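Local coordinates for protein manganese lipoxygenase (Gaeumannomyces graminis, PDB 5FX8) that oxidises linoleic and alpha-linolenic acids with molecular oxygen to 11S- and 13R-hydroperoxy fatty acids, using a catalytic manganese ion, at residues H290-F293 and H294-E298; A325-I328 and R329-G333; M315-L318 and N319-Y323. All blocks are in the same frame, centred on the assembly; numbering follows the deposited sequence.

The three contacts are local turns of successive helices in the lipoxygenase fold, met along the chain in the order contact 1, contact 3, contact 2. Contact 1 lies on the long helix 268-305, contact 3 on the short helix 313-321, and contact 2 runs from the following loop into helix 328-336. Contact 2 is about 11 Å from contact 1, centre to centre, and meets it through a salt bridge between Glu298 and Arg329 and through Ile328 packed on His294. Contact 3, about 15 Å from contact 1 between centres, reaches it where Met322 lies on Pro297. Helix 268-305, which supplies two of the manganese ligands, is thus packed against by both of the elements that follow it in sequence.

Contact 1 (H290-F293 and H294-E298); sequences HVLF and HTIPE. With MN (manganese (II) ion), chain I.
The carbonyl oxygen of Val291 is gripped by more than one donor of the next turn. Thr295 N approaches it in the carbonyl plane at 2.9 Å, whereas the bond from His294 N, which also leans weakly on His290 O, is weak and strongly bent. Thr295 OG1 lies 3.3 Å from Val291 O, at best a weak partner, since this hydroxyl is also bonded to Thr80. One residue on, Ile296 N reaches Leu292 O over 3.0 Å in a nearly straight bond, N-H...O 171°. Pro297 has no N-H to offer Phe293 O; its ring carbon CD takes that place, 3.2 Å from the oxygen, and the helix kinks here.

One turn apart, the imidazoles of His290 and His294 lie side by side, planes inclined at 66°, the second brought there by its CG lying anti to the carbonyl carbon (chi1 -80°). Both turn NE2 to the manganese ion, 2.4 Å from His290 NE2 and 2.1 Å from His294 NE2, and a water also binds the metal, at 2.4 Å. On the side of its ring away from the metal, His290 ND1 is hydrogen-bonded to Gln287 O; with the metal bond at NE2, this second-shell bond probably limits ring rotation. With His478, Asn482 and the C-terminal Val618, the pair makes up the catalytic manganese site; three histidines, an asparagine and the terminal carboxylate are a ligand set typical of lipoxygenases.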
loop_
_atom_site.group_PDB
_atom_site.type_symbol
_atom_site.label_atom_id
_atom_site.label_comp_id
_atom_site.label_asym_id
_atom_site.label_seq_id
_atom_site.Cartn_x
_atom_site.Cartn_y
_atom_site.Cartn_z
ATOM N N HIS A 290 11.044 6.271 2.740
ATOM C CA HIS A 290 10.581 5.377 1.669
ATOM C C HIS A 290 10.264 6.104 0.373
ATOM O O HIS A 290 10.043 5.448 -0.654
ATOM C CB HIS A 290 9.359 4.558 2.096
ATOM C CG HIS A 290 8.044 5.128 1.663
ATOM N ND1 HIS A 290 7.463 6.187 2.315
ATOM C CD2 HIS A 290 7.176 4.767 0.684
ATOM C CE1 HIS A 290 6.308 6.472 1.742
ATOM N NE2 HIS A 290 6.109 5.627 0.747
ATOM N N VAL A 291 10.219 7.436 0.393
ATOM C CA VAL A 291 10.175 8.196 -0.847
ATOM C C VAL A 291 11.247 7.697 -1.803
ATOM O O VAL A 291 11.016 7.567 -3.011
ATOM C CB VAL A 291 10.325 9.690 -0.531
ATOM C CG1 VAL A 291 10.361 10.524 -1.783
ATOM C CG2 VAL A 291 9.187 10.098 0.308
ATOM N N LEU A 292 12.408 7.332 -1.256
ATOM C CA LEU A 292 13.493 6.794 -2.060
ATOM C C LEU A 292 13.156 5.410 -2.614
ATOM O O LEU A 292 13.548 5.076 -3.740
ATOM C CB LEU A 292 14.774 6.783 -1.227
ATOM C CG LEU A 292 15.379 8.140 -0.844
ATOM C CD1 LEU A 292 16.576 7.971 0.026
ATOM C CD2 LEU A 292 15.844 8.758 -2.067
ATOM N N PHE A 293 12.414 4.594 -1.863
ATOM C CA PHE A 293 11.892 3.363 -2.446
ATOM C C PHE A 293 10.974 3.666 -3.612
ATOM O O PHE A 293 10.754 2.797 -4.448
ATOM C CB PHE A 293 11.103 2.510 -1.443
ATOM C CG PHE A 293 11.903 1.983 -0.277
ATOM C CD1 PHE A 293 13.216 2.331 -0.082
ATOM C CD2 PHE A 293 11.320 1.136 0.646
ATOM C CE1 PHE A 293 13.921 1.852 0.998
ATOM C CE2 PHE A 293 12.041 0.648 1.727
ATOM C CZ PHE A 293 13.327 1.015 1.895
ATOM N N HIS A 294 10.403 4.866 -3.682
ATOM C CA HIS A 294 9.659 5.205 -4.891
ATOM C C HIS A 294 10.571 5.730 -6.002
ATOM O O HIS A 294 10.458 5.298 -7.145
ATOM C CB HIS A 294 8.561 6.223 -4.571
ATOM C CG HIS A 294 7.327 5.634 -3.961
ATOM N ND1 HIS A 294 6.358 5.009 -4.706
ATOM C CD2 HIS A 294 6.906 5.580 -2.677
ATOM C CE1 HIS A 294 5.390 4.595 -3.911
ATOM N NE2 HIS A 294 5.698 4.929 -2.672
ATOM N N THR A 295 11.505 6.622 -5.693
ATOM C CA THR A 295 12.205 7.366 -6.726
ATOM C C THR A 295 13.414 6.644 -7.319
ATOM O O THR A 295 13.767 6.932 -8.461
ATOM C CB THR A 295 12.628 8.759 -6.215
ATOM O OG1 THR A 295 13.414 8.668 -5.016
ATOM C CG2 THR A 295 11.438 9.570 -5.928
ATOM N N ILE A 296 14.040 5.699 -6.630
ATOM C CA ILE A 296 15.128 4.949 -7.274
ATOM C C ILE A 296 14.599 3.986 -8.346
ATOM O O ILE A 296 15.173 3.916 -9.450
ATOM C CB ILE A 296 15.982 4.205 -6.229
ATOM C CG1 ILE A 296 16.372 5.157 -5.124
ATOM C CG2 ILE A 296 17.230 3.670 -6.854
ATOM C CD1 ILE A 296 17.068 6.304 -5.625
ATOM N N PRO A 297 13.527 3.222 -8.092
ATOM C CA PRO A 297 12.929 2.468 -9.198
ATOM C C PRO A 297 12.499 3.347 -10.352
ATOM O O PRO A 297 12.765 2.988 -11.498
ATOM C CB PRO A 297 11.733 1.763 -8.547
ATOM C CG PRO A 297 12.077 1.655 -7.174
ATOM C CD PRO A 297 12.917 2.835 -6.817
ATOM N N GLU A 298 11.840 4.476 -10.086
ATOM C CA GLU A 298 11.374 5.332 -11.170
ATOM C C GLU A 298 12.517 5.699 -12.096
ATOM O O GLU A 298 12.361 5.656 -13.314
ATOM C CB GLU A 298 10.725 6.610 -10.622
ATOM C CG GLU A 298 9.279 6.543 -10.208
ATOM C CD GLU A 298 8.890 7.678 -9.245
ATOM O OE1 GLU A 298 9.419 8.799 -9.339
ATOM O OE2 GLU A 298 8.062 7.444 -8.352
HETATM MN MN MN I . 4.651 4.514 -0.867
HETATM O O HOH W 1 3.842 6.763 -0.428
#

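Contact 2 (A325-I328 and R329-G333); sequences AYAI and RPVGG
Arg329 starts its side chain beside the peptide group that joins it to Ile328 and ends it among partners in other parts of the fold. CB and CG both stay close to that peptide, CG being set beside the backbone N by a chi1 of -69°. Beyond CG the chain bends about the CG-CD bond (chi3 -118°) and takes the guanidinium group to helix 268-305. There NE forms a salt bridge with Glu298, CZ packs on the methyl CG2 of Thr295, NH1 is bonded to the carbonyls of Thr76 and Thr81, and NH2 makes a weak bond to Phe82 O. Several acceptors therefore hold this buried cationic group in place.

The backbone at its root is pinned by a water that accepts from Arg329 N at 2.9 Å and donates to Ala325 O at 2.7 Å, bridging the loop and the first turn of the helix. Pro330, which lacks an N-H, sets CD 3.2 Å from both Tyr326 O and Ala327 O. The regular hydrogen bonding then begins: Val331 N is bonded to Ala327 O at 3.0 Å, and Gly332 N to Ile328 O at 2.9 Å. Val331 CG2 sits 3.3 Å from Ala327 O. Ile328 itself points away from this turn and packs on the metal ligand His294. The arrangement is the beginning of a helix, with proline in its first turn, laid beside the manganese site of the lipoxygenase fold.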
loop_
_atom_site.group_PDB
_atom_site.type_symbol
_atom_site.label_atom_id
_atom_site.label_comp_id
_atom_site.label_asym_id
_atom_site.label_seq_id
_atom_site.Cartn_x
_atom_site.Cartn_y
_atom_site.Cartn_z
ATOM N N ALA A 325 3.410 3.487 -11.219
ATOM C CA ALA A 325 4.383 4.081 -10.300
ATOM C C ALA A 325 4.470 5.587 -10.467
ATOM O O ALA A 325 4.778 6.288 -9.511
ATOM C CB ALA A 325 5.771 3.472 -10.471
ATOM N N TYR A 326 4.191 6.098 -11.655
ATOM C CA TYR A 326 4.392 7.506 -11.927
ATOM C C TYR A 326 3.279 8.381 -11.389
ATOM O O TYR A 326 3.294 9.597 -11.606
ATOM C CB TYR A 326 4.557 7.707 -13.409
ATOM C CG TYR A 326 5.860 7.172 -13.894
ATOM C CD1 TYR A 326 7.042 7.699 -13.427
ATOM C CD2 TYR A 326 5.910 6.162 -14.824
ATOM C CE1 TYR A 326 8.222 7.249 -13.875
ATOM C CE2 TYR A 326 7.090 5.694 -15.273
ATOM C CZ TYR A 326 8.251 6.246 -14.794
ATOM O OH TYR A 326 9.464 5.815 -15.241
ATOM N N ALA A 327 2.330 7.780 -10.696
ATOM C CA ALA A 327 1.299 8.510 -10.009
ATOM C C ALA A 327 1.730 9.002 -8.638
ATOM O O ALA A 327 1.196 10.005 -8.175
ATOM C CB ALA A 327 0.056 7.636 -9.880
ATOM N N ILE A 328 2.710 8.368 -8.000
ATOM C CA ILE A 328 2.924 8.616 -6.577
ATOM C C ILE A 328 3.463 10.024 -6.336
ATOM O O ILE A 328 3.039 10.697 -5.393
ATOM C CB ILE A 328 3.833 7.535 -5.957
ATOM C CG1 ILE A 328 3.249 6.142 -6.194
ATOM C CG2 ILE A 328 3.968 7.737 -4.456
ATOM C CD1 ILE A 328 1.873 5.955 -5.672
ATOM N N ARG A 329 4.384 10.504 -7.165
ATOM C CA ARG A 329 4.859 11.872 -6.963
ATOM C C ARG A 329 3.781 12.928 -7.252
ATOM O O ARG A 329 3.584 13.825 -6.414
ATOM C CB ARG A 329 6.146 12.092 -7.761
ATOM C CG ARG A 329 7.307 11.298 -7.197
ATOM C CD ARG A 329 8.669 11.916 -7.497
ATOM N NE ARG A 329 9.533 11.053 -8.312
ATOM C CZ ARG A 329 10.767 11.355 -8.692
ATOM N NH1 ARG A 329 11.313 12.497 -8.335
ATOM N NH2 ARG A 329 11.450 10.512 -9.426
ATOM N N PRO A 330 3.046 12.887 -8.366
ATOM C CA PRO A 330 1.987 13.889 -8.567
ATOM C C PRO A 330 0.884 13.864 -7.523
ATOM O O PRO A 330 0.413 14.926 -7.075
ATOM C CB PRO A 330 1.438 13.518 -9.942
ATOM C CG PRO A 330 2.467 12.797 -10.569
ATOM C CD PRO A 330 3.212 12.054 -9.559
ATOM N N VAL A 331 0.413 12.670 -7.166
ATOM C CA VAL A 331 -0.683 12.551 -6.218
ATOM C C VAL A 331 -0.218 12.993 -4.843
ATOM O O VAL A 331 -0.899 13.765 -4.152
ATOM C CB VAL A 331 -1.230 11.111 -6.210
ATOM C CG1 VAL A 331 -2.189 10.882 -5.059
ATOM C CG2 VAL A 331 -1.914 10.802 -7.520
ATOM N N GLY A 332 0.972 12.550 -4.451
ATOM C CA GLY A 332 1.518 12.952 -3.171
ATOM C C GLY A 332 1.731 14.448 -3.076
ATOM O O GLY A 332 1.438 15.061 -2.054
ATOM N N GLY A 333 2.215 15.062 -4.149
ATOM C CA GLY A 333 2.368 16.499 -4.146
ATOM C C GLY A 333 1.057 17.251 -4.097
ATOM O O GLY A 333 1.006 18.370 -3.584
HETATM O O HOH W 2 5.723 8.785 -9.045
#

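Contact 3 (M315-L318 and N319-Y323); sequences MGVL and NRLMY
Met315 to Met322 follow an unbroken ladder of i-to-i+4 bonds, in which Asn319 N, Arg320 N, Leu321 N and Met322 N reach the carbonyl oxygens of Met315, Gly316, Val317 and Leu318 in turn, the first, from Asn319 N to Met315 O, spanning 2.9 Å with an N-H...O angle of 167°.

Over that bond, the side chains of Met315 and Asn319 cross at a slant. The thioether chain, bent at chi2 and chi3, brings the methyl CE to 3.4 Å from Asn319 OD1 and 3.9 Å from Asn319 CG. The amide of Asn319 has CG beside its own backbone N (chi1 -81°), which folds the group back over the preceding turn and leaves CG 3.4 Å from Met315 O. Its oxygen OD1 has its polar partner in His301, whose NE2 is hydrogen-bonded to it. This short helix 313-321 comes directly after the long metal-bearing helix 268-305 in the lipoxygenase fold and packs back on its C-terminal part, where Leu318 touches Ala304 and Met315 touches His301.

On another side of the helix, Val317 CG1 approaches Leu321 CD1 at 4.4 Å, and Leu321 continues onto Ala471 and Thr474 of helix 460-481. Arg320 keeps only its CB near the preceding turn, 3.5 Å from Gly316 O, and its guanidinium group extends away to the carbonyls of Asp553 and Ala554. Met322, the first residue to leave helical geometry, lays CG 3.3 Å from Leu318 O and sends its sulfur onto Pro297.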
loop_
_atom_site.group_PDB
_atom_site.type_symbol
_atom_site.label_atom_id
_atom_site.label_comp_id
_atom_site.label_asym_id
_atom_site.label_seq_id
_atom_site.Cartn_x
_atom_site.Cartn_y
_atom_site.Cartn_z
ATOM N N MET A 315 12.009 -4.886 -20.802
ATOM C CA MET A 315 11.137 -3.724 -20.763
ATOM C C MET A 315 9.750 -4.098 -20.298
ATOM O O MET A 315 9.132 -3.355 -19.537
ATOM C CB MET A 315 11.052 -3.060 -22.138
ATOM C CG MET A 315 10.380 -1.681 -22.140
ATOM S SD MET A 315 11.383 -0.482 -21.260
ATOM C CE MET A 315 10.486 -0.228 -19.753
ATOM N N GLY A 316 9.242 -5.240 -20.752
ATOM C CA GLY A 316 7.916 -5.669 -20.346
ATOM C C GLY A 316 7.832 -6.040 -18.879
ATOM O O GLY A 316 6.854 -5.709 -18.207
ATOM N N VAL A 317 8.856 -6.709 -18.351
ATOM C CA VAL A 317 8.825 -7.008 -16.922
ATOM C C VAL A 317 9.002 -5.728 -16.079
ATOM O O VAL A 317 8.353 -5.557 -15.035
ATOM C CB VAL A 317 9.867 -8.095 -16.622
ATOM C CG1 VAL A 317 10.099 -8.294 -15.155
ATOM C CG2 VAL A 317 9.385 -9.364 -17.215
ATOM N N LEU A 318 9.853 -4.797 -16.520
ATOM C CA LEU A 318 9.994 -3.560 -15.768
ATOM C C LEU A 318 8.703 -2.755 -15.786
ATOM O O LEU A 318 8.276 -2.242 -14.750
ATOM C CB LEU A 318 11.149 -2.730 -16.308
ATOM C CG LEU A 318 12.549 -3.196 -15.945
ATOM C CD1 LEU A 318 13.504 -2.260 -16.570
ATOM C CD2 LEU A 318 12.775 -3.212 -14.488
ATOM N N ASN A 319 8.051 -2.660 -16.946
ATOM C CA ASN A 319 6.745 -2.010 -16.994
ATOM C C ASN A 319 5.779 -2.659 -16.043
ATOM O O ASN A 319 5.027 -1.972 -15.355
ATOM C CB ASN A 319 6.155 -2.043 -18.392
ATOM C CG ASN A 319 6.709 -0.997 -19.217
ATOM O OD1 ASN A 319 7.289 -0.086 -18.670
ATOM N ND2 ASN A 319 6.615 -1.115 -20.527
ATOM N N ARG A 320 5.756 -3.980 -16.012
ATOM C CA ARG A 320 4.855 -4.644 -15.085
ATOM C C ARG A 320 5.153 -4.259 -13.642
ATOM O O ARG A 320 4.239 -3.968 -12.877
ATOM C CB ARG A 320 4.936 -6.151 -15.267
ATOM C CG ARG A 320 4.190 -6.887 -14.205
ATOM C CD ARG A 320 2.762 -6.902 -14.560
ATOM N NE ARG A 320 1.973 -7.776 -13.725
ATOM C CZ ARG A 320 0.655 -7.865 -13.789
ATOM N NH1 ARG A 320 -0.016 -7.147 -14.665
ATOM N NH2 ARG A 320 0.018 -8.697 -13.004
ATOM N N LEU A 321 6.424 -4.246 -13.251
ATOM C CA LEU A 321 6.732 -3.954 -11.854
ATOM C C LEU A 321 6.510 -2.483 -11.503
ATOM O O LEU A 321 6.286 -2.165 -10.340
ATOM C CB LEU A 321 8.177 -4.335 -11.529
ATOM C CG LEU A 321 8.630 -5.780 -11.600
ATOM C CD1 LEU A 321 10.101 -5.740 -11.620
ATOM C CD2 LEU A 321 8.167 -6.498 -10.405
ATOM N N MET A 322 6.600 -1.580 -12.478
ATOM C CA MET A 322 6.394 -0.159 -12.274
ATOM C C MET A 322 4.976 0.266 -12.614
ATOM O O MET A 322 4.746 1.438 -12.933
ATOM C CB MET A 322 7.377 0.634 -13.117
ATOM C CG MET A 322 8.805 0.402 -12.800
ATOM S SD MET A 322 9.208 0.872 -11.155
ATOM C CE MET A 322 9.521 -0.768 -10.696
ATOM N N TYR A 323 4.044 -0.677 -12.596
ATOM C CA TYR A 323 2.646 -0.373 -12.752
ATOM C C TYR A 323 2.250 0.778 -11.835
ATOM O O TYR A 323 2.588 0.799 -10.649
ATOM C CB TYR A 323 1.828 -1.620 -12.464
ATOM C CG TYR A 323 0.363 -1.469 -12.748
ATOM C CD1 TYR A 323 -0.074 -0.997 -13.963
ATOM C CD2 TYR A 323 -0.577 -1.817 -11.804
ATOM C CE1 TYR A 323 -1.405 -0.864 -14.224
ATOM C CE2 TYR A 323 -1.889 -1.698 -12.046
ATOM C CZ TYR A 323 -2.315 -1.217 -13.263
ATOM O OH TYR A 323 -3.671 -1.087 -13.508
#